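PDB 6TO1: minor fimbrium subunit Mfa5 from Porphyromonas gingivalis ATCC 33277, which serves as an accessory subunit of the minor (Mfa1) fimbriae, type V pili that mediate biofilm formation and adhesion to host cells and other oral bacteria. Local coordinates for residues G211-A216 against N342-E347; Y242-V247 against Y336-C341; D261-V266 against G298-P303; S305-S310 against A348-N353; H359-D364 against A391-A396. All coordinates share one frame; numbering follows the deposited sequence. Where two conformers were deposited one is given.

Contact 1: G211-A216 against N342-E347; sequences GGLKMA and NAAINE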
# COMPACT_ATOMS: atom_id res chain seq x y z
N GLY A 211 -13.15 26.44 -26.95
CA GLY A 211 -13.76 25.25 -27.54
C GLY A 211 -12.95 23.99 -27.29
O GLY A 211 -13.51 22.92 -27.01
N GLY A 212 -11.62 24.09 -27.39
CA GLY A 212 -10.78 22.97 -27.03
C GLY A 212 -10.99 22.55 -25.58
O GLY A 212 -11.12 21.37 -25.28
N LEU A 213 -11.06 23.53 -24.68
CA LEU A 213 -11.26 23.20 -23.27
C LEU A 213 -12.66 22.64 -23.02
O LEU A 213 -12.82 21.74 -22.18
CB LEU A 213 -11.02 24.44 -22.42
CG LEU A 213 -9.58 24.92 -22.36
CD1 LEU A 213 -9.46 26.27 -21.71
CD2 LEU A 213 -8.68 23.89 -21.62
N LYS A 214 -13.68 23.16 -23.71
CA LYS A 214 -15.03 22.63 -23.55
C LYS A 214 -15.10 21.17 -24.00
O LYS A 214 -15.70 20.34 -23.31
CB LYS A 214 -16.02 23.48 -24.34
CG LYS A 214 -17.43 22.88 -24.43
CD LYS A 214 -18.10 22.75 -23.07
CE LYS A 214 -19.50 22.12 -23.21
NZ LYS A 214 -20.25 22.09 -21.91
N MET A 215 -14.48 20.83 -25.12
CA MET A 215 -14.46 19.43 -25.53
C MET A 215 -13.74 18.55 -24.51
O MET A 215 -14.18 17.43 -24.22
CB MET A 215 -13.82 19.30 -26.91
CG MET A 215 -13.89 17.86 -27.40
SD MET A 215 -13.30 17.71 -29.07
CE MET A 215 -14.81 18.14 -29.94
N ALA A 216 -12.63 19.04 -23.96
CA ALA A 216 -11.95 18.34 -22.89
C ALA A 216 -12.86 18.12 -21.68
O ALA A 216 -12.84 17.05 -21.07
CB ALA A 216 -10.69 19.12 -22.49
N ASN A 342 -9.77 35.64 -22.17
CA ASN A 342 -10.56 35.61 -20.93
C ASN A 342 -11.66 34.55 -21.01
O ASN A 342 -11.94 33.90 -20.01
CB ASN A 342 -11.17 36.99 -20.66
CG ASN A 342 -10.44 37.76 -19.55
OD1 ASN A 342 -9.36 37.35 -19.10
ND2 ASN A 342 -11.02 38.85 -19.13
N ALA A 343 -12.29 34.36 -22.17
CA ALA A 343 -13.28 33.29 -22.27
C ALA A 343 -12.66 31.92 -22.00
O ALA A 343 -13.30 31.04 -21.41
CB ALA A 343 -13.95 33.31 -23.64
N ALA A 344 -11.43 31.71 -22.45
CA ALA A 344 -10.75 30.44 -22.20
C ALA A 344 -10.40 30.27 -20.73
O ALA A 344 -10.50 29.17 -20.19
CB ALA A 344 -9.51 30.35 -23.07
N ILE A 345 -9.93 31.34 -20.07
CA ILE A 345 -9.73 31.27 -18.63
C ILE A 345 -11.05 30.90 -17.94
O ILE A 345 -11.09 30.09 -17.01
CB ILE A 345 -9.15 32.58 -18.08
CG1 ILE A 345 -7.79 32.90 -18.71
CG2 ILE A 345 -9.10 32.49 -16.57
CD1 ILE A 345 -7.34 34.33 -18.53
N ASN A 346 -12.16 31.51 -18.41
CA ASN A 346 -13.50 31.26 -17.87
C ASN A 346 -13.87 29.79 -18.01
O ASN A 346 -14.39 29.17 -17.06
CB ASN A 346 -14.48 32.17 -18.63
CG ASN A 346 -15.72 32.56 -17.84
OD1 ASN A 346 -16.30 33.62 -18.10
ND2 ASN A 346 -16.16 31.70 -16.96
N GLU A 347 -13.62 29.22 -19.19
CA GLU A 347 -13.94 27.83 -19.45
C GLU A 347 -13.09 26.90 -18.58
O GLU A 347 -13.59 25.90 -18.06
CB GLU A 347 -13.71 27.54 -20.92
CG GLU A 347 -14.22 26.20 -21.37
CD GLU A 347 -15.73 26.12 -21.39
OE1 GLU A 347 -16.37 27.18 -21.58
OE2 GLU A 347 -16.28 25.02 -21.22

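Contact 2: Y242-V247 against Y336-C341; sequences YPVKNV and YYYFPC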
# COMPACT_ATOMS: atom_id res chain seq x y z
N TYR A 242 -17.09 31.08 -27.83
CA TYR A 242 -18.51 30.81 -28.00
C TYR A 242 -19.34 32.05 -27.71
O TYR A 242 -18.96 32.90 -26.89
CB TYR A 242 -18.97 29.68 -27.07
CG TYR A 242 -18.42 28.33 -27.45
CD1 TYR A 242 -18.54 27.86 -28.76
CD2 TYR A 242 -17.78 27.52 -26.51
CE1 TYR A 242 -18.03 26.64 -29.13
CE2 TYR A 242 -17.26 26.29 -26.87
CZ TYR A 242 -17.39 25.86 -28.18
OH TYR A 242 -16.89 24.65 -28.56
N PRO A 243 -20.53 32.12 -28.30
CA PRO A 243 -21.43 33.24 -28.03
C PRO A 243 -21.87 33.31 -26.58
O PRO A 243 -21.98 32.29 -25.89
CB PRO A 243 -22.64 32.96 -28.94
CG PRO A 243 -22.16 32.00 -29.96
CD PRO A 243 -21.08 31.19 -29.30
N VAL A 244 -22.14 34.52 -26.14
CA VAL A 244 -22.65 34.80 -24.81
C VAL A 244 -24.16 35.03 -24.91
O VAL A 244 -24.61 35.90 -25.67
CB VAL A 244 -21.95 36.02 -24.21
CG1 VAL A 244 -22.61 36.43 -22.89
CG2 VAL A 244 -20.45 35.79 -24.00
N LYS A 245 -24.92 34.30 -24.12
CA LYS A 245 -26.38 34.39 -24.12
C LYS A 245 -26.84 35.64 -23.41
O LYS A 245 -26.27 36.04 -22.38
CB LYS A 245 -27.00 33.17 -23.44
CG LYS A 245 -26.66 31.87 -24.08
CD LYS A 245 -27.44 30.76 -23.33
CE LYS A 245 -27.57 29.51 -24.15
NZ LYS A 245 -28.41 28.48 -23.45
N ASN A 246 -27.87 36.27 -23.98
CA ASN A 246 -28.48 37.49 -23.43
C ASN A 246 -27.41 38.47 -22.99
O ASN A 246 -27.40 38.96 -21.86
CB ASN A 246 -29.41 37.16 -22.28
CG ASN A 246 -30.52 36.22 -22.68
OD1 ASN A 246 -30.69 35.15 -22.09
ND2 ASN A 246 -31.26 36.61 -23.71
N VAL A 247 -26.51 38.80 -23.92
CA VAL A 247 -25.33 39.56 -23.55
C VAL A 247 -25.73 40.98 -23.16
O VAL A 247 -26.63 41.59 -23.76
CB VAL A 247 -24.31 39.55 -24.70
CG1 VAL A 247 -24.90 40.23 -25.96
CG2 VAL A 247 -23.00 40.18 -24.26
N TYR A 336 -17.03 47.92 -26.52
CA TYR A 336 -17.06 46.63 -25.85
C TYR A 336 -16.56 45.56 -26.80
O TYR A 336 -16.93 45.55 -27.98
CB TYR A 336 -18.49 46.28 -25.39
CG TYR A 336 -19.00 47.24 -24.38
CD1 TYR A 336 -19.08 46.88 -23.05
CD2 TYR A 336 -19.35 48.55 -24.74
CE1 TYR A 336 -19.52 47.78 -22.09
CE2 TYR A 336 -19.77 49.45 -23.79
CZ TYR A 336 -19.87 49.06 -22.48
OH TYR A 336 -20.30 49.95 -21.54
N TYR A 337 -15.73 44.64 -26.29
CA TYR A 337 -15.04 43.66 -27.12
C TYR A 337 -15.04 42.32 -26.42
O TYR A 337 -14.67 42.25 -25.25
CB TYR A 337 -13.59 44.06 -27.41
CG TYR A 337 -13.48 45.41 -28.04
CD1 TYR A 337 -13.41 45.54 -29.42
CD2 TYR A 337 -13.51 46.55 -27.26
CE1 TYR A 337 -13.36 46.78 -30.01
CE2 TYR A 337 -13.46 47.79 -27.85
CZ TYR A 337 -13.39 47.89 -29.22
OH TYR A 337 -13.35 49.17 -29.77
N TYR A 338 -15.45 41.26 -27.14
CA TYR A 338 -15.21 39.91 -26.64
C TYR A 338 -13.70 39.67 -26.62
O TYR A 338 -12.96 40.15 -27.49
CB TYR A 338 -15.94 38.88 -27.50
CG TYR A 338 -17.45 39.08 -27.49
CD1 TYR A 338 -18.25 38.58 -26.47
CD2 TYR A 338 -18.08 39.79 -28.52
CE1 TYR A 338 -19.62 38.80 -26.45
CE2 TYR A 338 -19.45 39.98 -28.54
CZ TYR A 338 -20.21 39.51 -27.49
OH TYR A 338 -21.57 39.71 -27.49
N PHE A 339 -13.25 38.94 -25.61
CA PHE A 339 -11.84 38.74 -25.29
C PHE A 339 -11.61 37.25 -25.16
O PHE A 339 -11.73 36.69 -24.05
CB PHE A 339 -11.50 39.52 -24.02
CG PHE A 339 -10.06 39.44 -23.59
CD1 PHE A 339 -9.04 39.12 -24.47
CD2 PHE A 339 -9.74 39.71 -22.27
CE1 PHE A 339 -7.73 39.05 -24.04
CE2 PHE A 339 -8.45 39.65 -21.82
CZ PHE A 339 -7.43 39.31 -22.71
N PRO A 340 -11.32 36.55 -26.26
CA PRO A 340 -11.23 35.08 -26.18
C PRO A 340 -10.24 34.54 -25.16
O PRO A 340 -10.50 33.46 -24.60
CB PRO A 340 -10.85 34.68 -27.62
CG PRO A 340 -11.65 35.64 -28.43
CD PRO A 340 -11.52 36.98 -27.67
N CYS A 341 -9.13 35.23 -24.87
CA CYS A 341 -8.24 34.73 -23.84
C CYS A 341 -8.97 34.63 -22.50
O CYS A 341 -8.78 33.67 -21.76
CB CYS A 341 -7.01 35.62 -23.69
SG CYS A 341 -5.75 35.54 -24.96
O HOH W 1 -22.65 37.10 -27.71

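Contact 3: D261-V266 against G298-P303; sequences DPIDLV and GRRNLP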
# COMPACT_ATOMS: atom_id res chain seq x y z
N ASP A 261 -2.18 42.16 -16.00
CA ASP A 261 -3.39 41.39 -16.18
C ASP A 261 -3.72 41.27 -17.67
O ASP A 261 -3.56 42.23 -18.42
CB ASP A 261 -4.58 42.05 -15.46
CG ASP A 261 -5.74 41.13 -15.31
OD1 ASP A 261 -5.95 40.62 -14.18
OD2 ASP A 261 -6.45 40.91 -16.34
N PRO A 262 -4.15 40.10 -18.13
CA PRO A 262 -4.56 39.97 -19.54
C PRO A 262 -5.53 41.07 -20.00
O PRO A 262 -5.45 41.53 -21.15
CB PRO A 262 -5.20 38.58 -19.58
CG PRO A 262 -4.41 37.78 -18.56
CD PRO A 262 -4.17 38.80 -17.42
N ILE A 263 -6.43 41.51 -19.13
CA ILE A 263 -7.35 42.60 -19.49
C ILE A 263 -6.56 43.84 -19.88
O ILE A 263 -6.73 44.40 -20.97
CB ILE A 263 -8.30 42.90 -18.31
CG1 ILE A 263 -9.25 41.71 -18.07
CG2 ILE A 263 -9.06 44.21 -18.55
CD1 ILE A 263 -9.82 41.61 -16.66
N ASP A 264 -5.69 44.31 -18.98
CA ASP A 264 -4.92 45.51 -19.21
C ASP A 264 -3.97 45.32 -20.38
O ASP A 264 -3.77 46.24 -21.17
CB ASP A 264 -4.15 45.90 -17.94
CG ASP A 264 -5.07 46.19 -16.75
OD1 ASP A 264 -5.90 45.32 -16.42
OD2 ASP A 264 -4.98 47.30 -16.15
N LEU A 265 -3.39 44.13 -20.50
CA LEU A 265 -2.47 43.86 -21.59
C LEU A 265 -3.15 43.92 -22.95
O LEU A 265 -2.57 44.45 -23.91
CB LEU A 265 -1.83 42.48 -21.41
CG LEU A 265 -0.76 42.40 -20.32
CD1 LEU A 265 -0.43 40.92 -20.05
CD2 LEU A 265 0.47 43.20 -20.73
N VAL A 266 -4.34 43.33 -23.07
CA VAL A 266 -4.96 43.31 -24.37
C VAL A 266 -5.46 44.70 -24.74
O VAL A 266 -5.44 45.08 -25.92
CB VAL A 266 -6.09 42.27 -24.44
CG1 VAL A 266 -7.37 42.71 -23.77
CG2 VAL A 266 -6.38 41.94 -25.87
N GLY A 298 -14.33 41.33 -22.58
CA GLY A 298 -15.11 40.26 -22.00
C GLY A 298 -14.55 39.81 -20.66
O GLY A 298 -13.33 39.72 -20.47
N ARG A 299 -15.45 39.53 -19.73
CA ARG A 299 -15.05 39.02 -18.42
C ARG A 299 -14.51 37.60 -18.52
O ARG A 299 -14.71 36.90 -19.52
CB ARG A 299 -16.25 39.05 -17.47
CG ARG A 299 -16.62 40.46 -17.04
CD ARG A 299 -17.84 40.47 -16.14
NE ARG A 299 -17.92 41.72 -15.38
CZ ARG A 299 -17.24 41.97 -14.26
NH1 ARG A 299 -16.41 41.06 -13.75
NH2 ARG A 299 -17.39 43.14 -13.66
N ARG A 300 -13.84 37.16 -17.45
CA ARG A 300 -13.41 35.77 -17.35
C ARG A 300 -14.12 35.04 -16.22
O ARG A 300 -13.74 33.91 -15.90
CB ARG A 300 -11.88 35.66 -17.20
CG ARG A 300 -11.29 36.45 -16.07
CD ARG A 300 -9.79 36.12 -15.96
NE ARG A 300 -9.13 36.89 -14.92
CZ ARG A 300 -8.40 37.99 -15.13
NH1 ARG A 300 -8.23 38.46 -16.36
NH2 ARG A 300 -7.87 38.63 -14.09
N ASN A 301 -15.15 35.64 -15.62
CA ASN A 301 -15.86 35.00 -14.52
C ASN A 301 -17.35 34.94 -14.75
O ASN A 301 -18.15 35.03 -13.81
CB ASN A 301 -15.57 35.71 -13.20
CG ASN A 301 -16.09 37.16 -13.16
OD1 ASN A 301 -16.24 37.83 -14.18
ND2 ASN A 301 -16.34 37.64 -11.96
N LEU A 302 -17.78 34.75 -16.00
CA LEU A 302 -19.19 34.55 -16.25
C LEU A 302 -19.62 33.17 -15.76
O LEU A 302 -18.83 32.22 -15.79
CB LEU A 302 -19.52 34.66 -17.72
CG LEU A 302 -19.15 35.93 -18.47
CD1 LEU A 302 -19.57 35.77 -19.93
CD2 LEU A 302 -19.87 37.09 -17.83
N PRO A 303 -20.88 33.01 -15.37
CA PRO A 303 -21.39 31.66 -15.11
C PRO A 303 -21.44 30.82 -16.38
O PRO A 303 -21.57 31.33 -17.50
CB PRO A 303 -22.80 31.91 -14.55
CG PRO A 303 -23.18 33.27 -15.01
CD PRO A 303 -21.90 34.06 -15.18

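Contact 4: S305-S310 against A348-N353; sequences SKFDYS and AQFAKN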
# COMPACT_ATOMS: atom_id res chain seq x y z
N SER A 305 -23.84 29.11 -17.44
CA SER A 305 -25.11 29.28 -18.13
C SER A 305 -25.09 30.44 -19.12
O SER A 305 -26.00 30.54 -19.96
CB SER A 305 -26.22 29.48 -17.10
OG SER A 305 -26.01 30.67 -16.36
N LYS A 306 -24.08 31.28 -19.08
CA LYS A 306 -23.99 32.40 -20.01
C LYS A 306 -23.45 32.02 -21.39
O LYS A 306 -23.55 32.84 -22.32
CB LYS A 306 -23.14 33.50 -19.39
CG LYS A 306 -23.96 34.55 -18.64
CD LYS A 306 -24.36 35.64 -19.64
CE LYS A 306 -25.04 36.77 -18.98
NZ LYS A 306 -25.64 37.62 -20.02
N PHE A 307 -22.86 30.84 -21.57
CA PHE A 307 -22.32 30.48 -22.87
C PHE A 307 -23.28 29.59 -23.64
O PHE A 307 -23.93 28.71 -23.08
CB PHE A 307 -20.97 29.78 -22.74
CG PHE A 307 -19.87 30.68 -22.27
CD1 PHE A 307 -19.34 31.64 -23.10
CD2 PHE A 307 -19.38 30.58 -20.98
CE1 PHE A 307 -18.31 32.49 -22.64
CE2 PHE A 307 -18.39 31.39 -20.53
CZ PHE A 307 -17.84 32.35 -21.37
N ASP A 308 -23.35 29.83 -24.95
CA ASP A 308 -24.14 28.98 -25.83
C ASP A 308 -23.21 27.89 -26.37
O ASP A 308 -22.36 28.15 -27.21
CB ASP A 308 -24.78 29.78 -26.95
CG ASP A 308 -25.67 28.93 -27.84
OD1 ASP A 308 -25.78 27.70 -27.64
OD2 ASP A 308 -26.25 29.54 -28.76
N TYR A 309 -23.41 26.67 -25.88
CA TYR A 309 -22.62 25.53 -26.30
C TYR A 309 -23.37 24.63 -27.27
O TYR A 309 -22.87 23.56 -27.62
CB TYR A 309 -22.22 24.69 -25.10
CG TYR A 309 -21.35 25.34 -24.04
CD1 TYR A 309 -20.02 25.68 -24.29
CD2 TYR A 309 -21.85 25.54 -22.76
CE1 TYR A 309 -19.22 26.22 -23.28
CE2 TYR A 309 -21.05 26.07 -21.75
CZ TYR A 309 -19.74 26.40 -22.01
OH TYR A 309 -18.97 26.92 -21.02
N SER A 310 -24.56 25.04 -27.72
CA SER A 310 -25.41 24.15 -28.52
C SER A 310 -24.73 23.70 -29.81
O SER A 310 -24.98 22.58 -30.28
CB SER A 310 -26.73 24.87 -28.83
OG SER A 310 -26.53 25.98 -29.70
N ALA A 348 -11.82 27.24 -18.40
CA ALA A 348 -10.99 26.46 -17.51
C ALA A 348 -11.51 26.51 -16.09
O ALA A 348 -11.35 25.54 -15.36
CB ALA A 348 -9.54 26.93 -17.57
N GLN A 349 -12.12 27.63 -15.68
CA GLN A 349 -12.64 27.71 -14.32
C GLN A 349 -13.72 26.66 -14.08
O GLN A 349 -13.81 26.09 -12.99
CB GLN A 349 -13.20 29.11 -14.03
CG GLN A 349 -13.54 29.31 -12.55
CD GLN A 349 -12.33 29.14 -11.64
OE1 GLN A 349 -11.30 29.77 -11.82
NE2 GLN A 349 -12.45 28.27 -10.66
N PHE A 350 -14.57 26.40 -15.09
CA PHE A 350 -15.58 25.37 -14.94
C PHE A 350 -14.92 24.01 -14.74
O PHE A 350 -15.38 23.21 -13.93
CB PHE A 350 -16.52 25.32 -16.16
CG PHE A 350 -17.11 26.66 -16.53
CD1 PHE A 350 -17.50 27.57 -15.55
CD2 PHE A 350 -17.25 27.02 -17.86
CE1 PHE A 350 -18.03 28.80 -15.89
CE2 PHE A 350 -17.76 28.25 -18.19
CZ PHE A 350 -18.14 29.13 -17.22
N ALA A 351 -13.82 23.76 -15.46
CA ALA A 351 -13.08 22.51 -15.28
C ALA A 351 -12.48 22.43 -13.88
O ALA A 351 -12.52 21.37 -13.23
CB ALA A 351 -11.97 22.39 -16.32
N LYS A 352 -11.92 23.55 -13.38
CA LYS A 352 -11.36 23.55 -12.04
C LYS A 352 -12.45 23.32 -11.00
O LYS A 352 -12.23 22.61 -10.01
CB LYS A 352 -10.64 24.87 -11.76
CG LYS A 352 -9.42 25.16 -12.64
CD LYS A 352 -9.03 26.64 -12.58
CE LYS A 352 -8.01 26.97 -13.66
NZ LYS A 352 -7.53 28.37 -13.55
N ASN A 353 -13.62 23.92 -11.20
CA ASN A 353 -14.74 23.72 -10.29
C ASN A 353 -15.17 22.26 -10.25
O ASN A 353 -15.69 21.81 -9.23
CB ASN A 353 -15.92 24.60 -10.71
CG ASN A 353 -15.65 26.06 -10.49
OD1 ASN A 353 -14.67 26.44 -9.86
ND2 ASN A 353 -16.50 26.91 -11.07

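Contact 5: H359-D364 against A391-A396; sequences HTIGYD and ANLAAA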
# COMPACT_ATOMS: atom_id res chain seq x y z
N HIS A 359 -2.97 22.03 -16.61
CA HIS A 359 -1.61 22.38 -16.97
C HIS A 359 -1.62 23.13 -18.30
O HIS A 359 -2.34 22.74 -19.23
CB HIS A 359 -0.75 21.13 -17.15
CG HIS A 359 -0.90 20.13 -16.06
ND1 HIS A 359 0.04 19.97 -15.07
CD2 HIS A 359 -1.87 19.21 -15.82
CE1 HIS A 359 -0.36 19.01 -14.25
NE2 HIS A 359 -1.51 18.53 -14.69
N THR A 360 -0.82 24.17 -18.40
CA THR A 360 -0.72 24.87 -19.67
C THR A 360 0.75 24.99 -20.05
O THR A 360 1.62 25.17 -19.20
CB THR A 360 -1.36 26.27 -19.64
OG1 THR A 360 -0.74 27.04 -18.60
CG2 THR A 360 -2.84 26.19 -19.39
N ILE A 361 1.00 24.92 -21.34
CA ILE A 361 2.36 24.95 -21.88
C ILE A 361 2.35 25.97 -23.00
O ILE A 361 1.58 25.85 -23.94
CB ILE A 361 2.79 23.56 -22.40
CG1 ILE A 361 2.64 22.53 -21.30
CG2 ILE A 361 4.19 23.63 -22.93
CD1 ILE A 361 2.90 21.11 -21.78
N GLY A 362 3.22 26.98 -22.90
CA GLY A 362 3.20 28.09 -23.83
C GLY A 362 4.28 27.93 -24.88
O GLY A 362 5.47 27.92 -24.56
N TYR A 363 3.85 27.82 -26.13
CA TYR A 363 4.78 27.56 -27.24
C TYR A 363 5.27 28.82 -27.96
O TYR A 363 6.07 28.70 -28.90
CB TYR A 363 4.12 26.58 -28.22
CG TYR A 363 4.13 25.17 -27.67
CD1 TYR A 363 5.06 24.23 -28.11
CD2 TYR A 363 3.24 24.79 -26.67
CE1 TYR A 363 5.08 22.97 -27.60
CE2 TYR A 363 3.27 23.53 -26.14
CZ TYR A 363 4.18 22.62 -26.61
OH TYR A 363 4.21 21.36 -26.06
N ASP A 364 4.84 30.01 -27.56
CA ASP A 364 5.43 31.26 -28.02
C ASP A 364 6.61 31.56 -27.10
O ASP A 364 6.42 31.90 -25.93
CB ASP A 364 4.40 32.39 -27.99
CG ASP A 364 4.94 33.71 -28.54
OD1 ASP A 364 6.16 33.87 -28.63
OD2 ASP A 364 4.11 34.57 -28.89
N ALA A 391 14.36 22.39 -22.11
CA ALA A 391 14.56 21.85 -20.77
C ALA A 391 13.24 21.64 -20.04
O ALA A 391 13.08 20.67 -19.30
CB ALA A 391 15.48 22.77 -19.97
N ASN A 392 12.28 22.56 -20.20
CA ASN A 392 11.00 22.37 -19.53
C ASN A 392 10.25 21.18 -20.13
O ASN A 392 9.67 20.37 -19.40
CB ASN A 392 10.16 23.64 -19.61
CG ASN A 392 10.71 24.76 -18.75
OD1 ASN A 392 11.44 24.52 -17.79
ND2 ASN A 392 10.34 25.97 -19.08
N LEU A 393 10.27 21.06 -21.46
CA LEU A 393 9.58 19.97 -22.13
C LEU A 393 10.15 18.62 -21.72
O LEU A 393 9.40 17.66 -21.49
CB LEU A 393 9.67 20.14 -23.64
CG LEU A 393 9.00 21.36 -24.25
CD1 LEU A 393 9.34 21.57 -25.71
CD2 LEU A 393 7.46 21.25 -24.07
N ALA A 394 11.48 18.53 -21.60
CA ALA A 394 12.09 17.24 -21.29
C ALA A 394 11.72 16.77 -19.89
O ALA A 394 11.59 15.57 -19.65
CB ALA A 394 13.61 17.34 -21.44
N ALA A 395 11.54 17.70 -18.96
CA ALA A 395 11.28 17.35 -17.57
C ALA A 395 9.81 17.10 -17.25
O ALA A 395 9.51 16.59 -16.17
CB ALA A 395 11.81 18.47 -16.66
N ALA A 396 8.89 17.41 -18.16
CA ALA A 396 7.49 17.48 -17.77
C ALA A 396 6.82 16.12 -17.71
O ALA A 396 7.08 15.22 -18.51
CB ALA A 396 6.72 18.37 -18.76

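Contact 1: G211-A216 against N342-E347
Apolar contact between the two helices begins with L213, whose side chain points at helix 340-353. L213 CD1 lies 3.4 Å from the backbone O of A344 and 4.3 Å from A344 CB, so one methyl touches both the turn of the facing helix and its small side chain. Nearer the backbone, L213 CB packs against E347 CG at 3.8 Å. The segments run nearly parallel, 12° between their directions, with axes 9.1 Å apart at closest approach. Both helices belong to the von Willebrand factor A (vWA) domain, an open α/β fold with helices flanking a mostly parallel sheet; A216, further along helix 209-220, rests on V129 and V131 of strand 126-133. The polar part of the contact centres on E347. With CG anti to the backbone N (chi1 -170°) and a bend at chi2, its chain brings the carboxylate over to K214, where E347 OE2 sits 3.4 Å from K214 CD and 3.5 Å from K214 CB. The lysine is met along its aliphatic part: K214 NZ stays 5.0 Å from E347 OE2, and the side chain forms a cation-pi contact with Y309. The buried carboxylate is held from outside the two segments, OE2 by a salt bridge to R217 NE and OE1 by hydrogen bonds with Y309 OH and Q210 NE2.

Contact 2: Y242-V247 against Y336-C341
The backbones of 242-247 and 336-341 stay well apart, V244 and Y338 having the nearest CA atoms at 9.2 Å, and the Y338 side chain bridges the distance. V244 CG2 lies 4.0 Å from Y338 CE1, at a slant to the ring. V247 points back against the Y338 side chain and meets the phenol oxygen with both methyls, V247 CG2 at 3.6 Å and V247 CG1 at 3.7 Å from Y338 OH. Y338 closes the short strand 336-338, part of a small mixed sheet separate from the main vWA sheet; F339 is the N-cap of helix 340-353. The segment 242-247 belongs to the loop following strand 227-234. Y338 CG lies beside its own backbone N (chi1 -61°), the setting that carries the ring across to the loop. A water joins the two sides by polar bonds: it donates to Y338 OH at 2.8 Å and accepts from V244 N at 3.1 Å. The hydroxyl is also hydrogen-bonded to E328 OE1, and the ring meets F252 edge-to-face.

Contact 3: D261-V266 against G298-P303
R300 reaches from the loop after strand 296-298 to the N-terminus of helix 262-272, where D261 is the N-cap residue; the contact ties a helix start to a loop in the vWA region. From CB the arginine sets out with CG between the backbone N and the carbonyl carbon (chi1 54°), then runs extended from CG to NE straight at the aspartate. R300 CZ stands 3.7 Å from both D261 OD1 and D261 OD2. At the tip the two terminal nitrogens grip the carboxylate end-on, one to each oxygen, with the flat groups only 21° from coplanar. R300 NH2 bonds to the syn lone pair of D261 OD1 at 2.8 Å. R300 NH1 bonds to D261 OD2 at 3.0 Å, slightly out of the carboxylate plane, meets I263 CD1 at 3.5 Å and also donates to N342 OD1 of helix 340-353. Both salt-bridge bonds are nearly straight (161° and 166°). This buried pair probably helps keep D261 ionised. The capping bond uses the other side of the oxygen: I263 N donates to the anti lone pair of D261 OD2 at 2.9 Å.

Contact 4: S305-S310 against A348-N353
F350 pushes its ring from helix 340-353 toward two aromatic side chains of the loop 305-310, F307 and Y309. Its CG is anti to the carbonyl carbon (chi1 -51°), and the CE2 corner of the ring is the part that meets both. F307 CE2 lies 4.0 Å from F350 CE2 and equally 4.0 Å from F350 CZ, near the plane of the F350 ring and thus at its edge. Y309 comes with its phenol end: Y309 OH is 3.4 Å from F350 CE2 and 3.6 Å from F350 CD2. Both loop rings share a first torsion that sets CG beside the backbone N, -69° in F307 and -61° in Y309. Within the loop F307 CB sits over one face of the Y309 ring, 3.7 Å above its plane and offset toward the rim. The cluster joins the last turns of helix 340-353 in the vWA domain to the long loop between strands 296-298 and 326-327. An Asx turn that starts at D308 spans Y309: D308 OD1 accepts from S310 N at 2.9 Å, and from S310 OG as well. The Y309 hydroxyl has its polar partner in E347, while R217 of helix 209-220 touches both Y309 and F350.

Contact 5: H359-D364 against A391-A396
L393 lays one methyl, CD2, against two residues, the CG2 branch of I361 near the end of strand 357-362 and the hydroxyl end of Y363 just past it. The strand belongs to the central sheet of the vWA domain, next to edge strand 385-387, and helix 390-395 follows that edge strand in the chain, so the contact fastens a short helix over one border of the sheet. The side chains of L393 and Y363 cross obliquely, L393 CD2 standing 3.8 Å from Y363 OH and 4.4 Å from Y363 CZ; the leucine thus meets the far end of the tyrosine. I361 points at the helix and brings I361 CG2 to 4.2 Å from L393 CD2, making a looser apolar contact. In L393 CG lies anti to the carbonyl carbon (chi1 -64°); CD1 continues the chain (chi2 171°), and CD2, the other branch, is the methyl turned to the strand, although the bond from CA to CB does not head there. Y363 does not start out toward the helix either, but its hydroxyl end comes close to L393. Helix 143-160 packs against the same residues, its F156 touching both I361 and L393 and its S148 touching Y363 and L393. Alongside them, A388 of the loop before helix 390-395 is touched by I361, Y363 and L393. The phenol that takes the leucine methyl has its polar partner in helix 143-160: Y363 OH is hydrogen-bonded to S152 OG.

In the fold
All five contacts lie in the vWA region at one end of the elongated chain. Contacts 1 and 4 share helix 340-353: contact 1 sets its middle against helix 209-220, contact 4 brings a loop to its end, and contact 2 holds Y338, in the strand that leads into it. Contacts 1 and 4, centres about 7 Å apart, meet at Y309 and E347. Contact 3 joins the same helix through N342 and N346. Contacts 1, 3, 4 and 5 are buried and contact 2 partly so, with a bridging water. Contact 3 alone has a salt bridge between its segments; contact 4 is aromatic, and contact 1 combines apolar packing with a carboxylate held by outside partners. Contact 5, touching none of the others, is mainly apolar at the sheet border.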